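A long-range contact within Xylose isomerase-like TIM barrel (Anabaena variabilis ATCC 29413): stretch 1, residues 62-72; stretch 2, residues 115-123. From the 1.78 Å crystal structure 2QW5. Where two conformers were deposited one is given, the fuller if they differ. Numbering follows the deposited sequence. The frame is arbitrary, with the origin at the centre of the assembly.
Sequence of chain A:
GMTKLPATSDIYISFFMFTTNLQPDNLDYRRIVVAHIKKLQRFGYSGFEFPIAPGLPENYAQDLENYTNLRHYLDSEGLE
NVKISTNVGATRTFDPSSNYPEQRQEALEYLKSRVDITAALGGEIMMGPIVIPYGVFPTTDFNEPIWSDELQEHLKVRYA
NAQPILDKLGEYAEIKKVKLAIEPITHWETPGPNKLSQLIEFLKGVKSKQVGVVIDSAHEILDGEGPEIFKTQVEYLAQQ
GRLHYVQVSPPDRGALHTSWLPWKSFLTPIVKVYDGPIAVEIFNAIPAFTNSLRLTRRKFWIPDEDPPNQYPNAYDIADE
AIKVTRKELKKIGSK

Stretch 1 (62-72) QDLENYTNLRH
Stretch 2 (115-123) VDITAALGG

How do the two stretches lie against each other? Residues 62-72 are helical throughout, and residues 115-120 form the end of a second helix running nearly the same way, 19° apart (signed crossing angle -19°), with axes 8.7 Å apart at closest. CA atoms pair Leu 64 with Ile 117 at 5.4 Å, Thr 68 with Ala 120 at 5.1 Å and Arg 71 with Leu 121 at 5.2 Å. Together the stretches bury 501 Å².

What lets the backbones come so close? Ala 120 points toward the first helix, and its small CB lies 3.3 Å from Thr 68 OG1 and 3.6 Å from Leu 64 CD1. Thr 68 (chi1 m) turns its hydroxyl back to its own helix, OG1 donating to Leu 64 O at 2.7 Å. Leu 64 (t, p) starts sideways but brings CD1 to 3.5 Å from Asp 116 O.

Which bumps fill the buried side? The Tyr 67 ring (chi1 m, chi2 -76°) receives Ile 117 (m, t) over one face, with CG2 3.9 Å from the ring centroid in a CH-pi contact. Leu 121 (m, t) meets the ring obliquely, its CD1 4.1 Å from Tyr 67 CD1, while its CD2 packs 3.6 Å from Tyr 67 O. Branched aliphatic chains suit this surface, offering methyls to both ring and backbone.

How is the end of the second helix held? Leu 121 leaves helical geometry at phi/psi -82/8, and Arg 71 (t, p, chi3 -96°, chi4 -172°) reaches its carbonyl: NH1 donates to Leu 121 O at 3.2 Å and 168°. The aliphatic stem of Arg 71 follows the same turn, with its CG 3.4 Å from Ala 120 O. Gly 122 then adopts phi/psi 72/11, a positive phi that favours glycine.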

# COMPACT_ATOMS: atom_id res chain seq x y z
N GLN A 62 33.35 12.22 -0.97
CA GLN A 62 32.99 12.79 -2.27
C GLN A 62 31.88 13.85 -2.13
O GLN A 62 31.92 14.88 -2.81
CB GLN A 62 32.62 11.71 -3.30
CG GLN A 62 32.41 12.26 -4.74
CD GLN A 62 33.60 13.06 -5.25
OE1 GLN A 62 34.67 12.50 -5.52
NE2 GLN A 62 33.42 14.37 -5.38
N ASP A 63 30.91 13.61 -1.25
CA ASP A 63 29.84 14.59 -1.00
C ASP A 63 30.42 15.91 -0.47
O ASP A 63 30.03 16.98 -0.95
CB ASP A 63 28.82 14.06 0.03
CG ASP A 63 27.96 12.91 -0.50
OD1 ASP A 63 27.75 12.83 -1.72
OD2 ASP A 63 27.48 12.11 0.35
N LEU A 64 31.35 15.81 0.47
CA LEU A 64 31.95 17.01 1.10
C LEU A 64 32.67 17.86 0.07
O LEU A 64 32.51 19.08 0.02
CB LEU A 64 32.88 16.61 2.23
CG LEU A 64 33.47 17.72 3.10
CD1 LEU A 64 32.39 18.69 3.60
CD2 LEU A 64 34.29 17.14 4.24
N GLU A 65 33.39 17.18 -0.81
CA GLU A 65 34.09 17.80 -1.92
C GLU A 65 33.11 18.45 -2.90
O GLU A 65 33.31 19.59 -3.29
CB GLU A 65 34.96 16.74 -2.61
CG GLU A 65 35.77 17.21 -3.80
CD GLU A 65 36.83 16.19 -4.17
OE1 GLU A 65 36.47 14.99 -4.37
OE2 GLU A 65 38.03 16.58 -4.23
N ASN A 66 32.03 17.77 -3.24
CA ASN A 66 31.04 18.36 -4.16
C ASN A 66 30.36 19.60 -3.61
O ASN A 66 30.26 20.60 -4.29
CB ASN A 66 29.97 17.33 -4.57
CG ASN A 66 30.52 16.23 -5.44
OD1 ASN A 66 31.59 16.35 -6.06
ND2 ASN A 66 29.78 15.14 -5.49
N TYR A 67 29.90 19.54 -2.36
CA TYR A 67 29.25 20.72 -1.74
C TYR A 67 30.26 21.88 -1.52
O TYR A 67 29.88 23.05 -1.59
CB TYR A 67 28.48 20.33 -0.45
CG TYR A 67 27.18 19.58 -0.76
CD1 TYR A 67 26.06 20.26 -1.23
CD2 TYR A 67 27.04 18.21 -0.50
CE1 TYR A 67 24.85 19.61 -1.49
CE2 TYR A 67 25.81 17.54 -0.76
CZ TYR A 67 24.73 18.25 -1.24
OH TYR A 67 23.54 17.62 -1.52
N THR A 68 31.52 21.54 -1.24
CA THR A 68 32.58 22.56 -1.10
C THR A 68 32.70 23.25 -2.47
O THR A 68 32.73 24.48 -2.55
CB THR A 68 33.92 21.95 -0.69
OG1 THR A 68 33.82 21.38 0.62
CG2 THR A 68 35.04 23.03 -0.71
N ASN A 69 32.70 22.47 -3.54
CA ASN A 69 32.77 23.02 -4.90
C ASN A 69 31.54 23.85 -5.26
O ASN A 69 31.65 24.82 -6.02
CB ASN A 69 33.01 21.90 -5.93
CG ASN A 69 34.38 21.22 -5.76
OD1 ASN A 69 35.27 21.72 -5.10
ND2 ASN A 69 34.52 20.06 -6.37
N LEU A 70 30.36 23.47 -4.75
CA LEU A 70 29.14 24.25 -4.96
C LEU A 70 29.30 25.61 -4.26
O LEU A 70 29.04 26.64 -4.87
CB LEU A 70 27.86 23.51 -4.48
CG LEU A 70 26.51 24.22 -4.64
CD1 LEU A 70 26.22 24.60 -6.11
CD2 LEU A 70 25.36 23.41 -4.06
N ARG A 71 29.73 25.62 -3.00
CA ARG A 71 29.99 26.90 -2.28
C ARG A 71 30.96 27.79 -3.07
O ARG A 71 30.71 29.00 -3.23
CB ARG A 71 30.56 26.62 -0.89
CG ARG A 71 30.81 27.83 0.04
CD ARG A 71 29.58 28.56 0.50
NE ARG A 71 29.21 29.74 -0.29
CZ ARG A 71 28.25 30.60 0.04
NH1 ARG A 71 27.53 30.42 1.15
NH2 ARG A 71 28.01 31.65 -0.73
N HIS A 72 32.04 27.20 -3.57
CA HIS A 72 33.04 27.95 -4.34
C HIS A 72 32.48 28.49 -5.65
O HIS A 72 32.84 29.59 -6.04
CB HIS A 72 34.32 27.16 -4.57
CG HIS A 72 35.07 26.86 -3.31
ND1 HIS A 72 35.99 25.84 -3.22
CD2 HIS A 72 35.01 27.43 -2.08
CE1 HIS A 72 36.49 25.81 -2.00
NE2 HIS A 72 35.91 26.76 -1.28
N VAL A 115 26.65 17.49 9.01
CA VAL A 115 27.20 18.68 9.72
C VAL A 115 28.42 19.23 8.87
O VAL A 115 28.52 20.41 8.69
CB VAL A 115 27.65 18.40 11.20
CG1 VAL A 115 28.41 19.61 11.80
CG2 VAL A 115 26.46 18.02 12.15
N ASP A 116 29.35 18.37 8.43
CA ASP A 116 30.50 18.78 7.61
C ASP A 116 30.10 19.50 6.34
O ASP A 116 30.69 20.52 5.98
CB ASP A 116 31.39 17.61 7.19
CG ASP A 116 32.13 16.95 8.36
OD1 ASP A 116 32.22 17.56 9.45
OD2 ASP A 116 32.66 15.84 8.16
N ILE A 117 29.10 18.95 5.65
CA ILE A 117 28.56 19.59 4.41
C ILE A 117 27.97 20.99 4.72
O ILE A 117 28.13 21.95 3.95
CB ILE A 117 27.45 18.65 3.80
CG1 ILE A 117 28.10 17.39 3.21
CG2 ILE A 117 26.53 19.39 2.82
CD1 ILE A 117 27.06 16.34 2.78
N THR A 118 27.24 21.10 5.83
CA THR A 118 26.65 22.38 6.26
C THR A 118 27.75 23.43 6.40
O THR A 118 27.65 24.48 5.77
CB THR A 118 25.85 22.24 7.59
OG1 THR A 118 24.83 21.28 7.38
CG2 THR A 118 25.18 23.60 8.00
N ALA A 119 28.81 23.07 7.11
CA ALA A 119 29.96 23.95 7.32
C ALA A 119 30.64 24.29 5.99
O ALA A 119 30.95 25.47 5.75
CB ALA A 119 30.94 23.30 8.30
N ALA A 120 30.82 23.30 5.10
CA ALA A 120 31.47 23.53 3.77
C ALA A 120 30.69 24.50 2.93
O ALA A 120 31.26 25.22 2.11
CB ALA A 120 31.70 22.19 2.99
N LEU A 121 29.36 24.54 3.15
CA LEU A 121 28.48 25.54 2.52
C LEU A 121 28.47 26.89 3.26
O LEU A 121 27.66 27.75 2.93
CB LEU A 121 27.04 24.98 2.39
CG LEU A 121 26.81 23.83 1.40
CD1 LEU A 121 25.47 23.17 1.56
CD2 LEU A 121 26.92 24.37 -0.01
N GLY A 122 29.36 27.07 4.25
CA GLY A 122 29.41 28.27 5.08
C GLY A 122 28.27 28.41 6.07
O GLY A 122 28.14 29.46 6.70
N GLY A 123 27.49 27.33 6.25
CA GLY A 123 26.28 27.38 7.01
C GLY A 123 26.53 27.20 8.48
O GLY A 123 27.45 26.49 8.90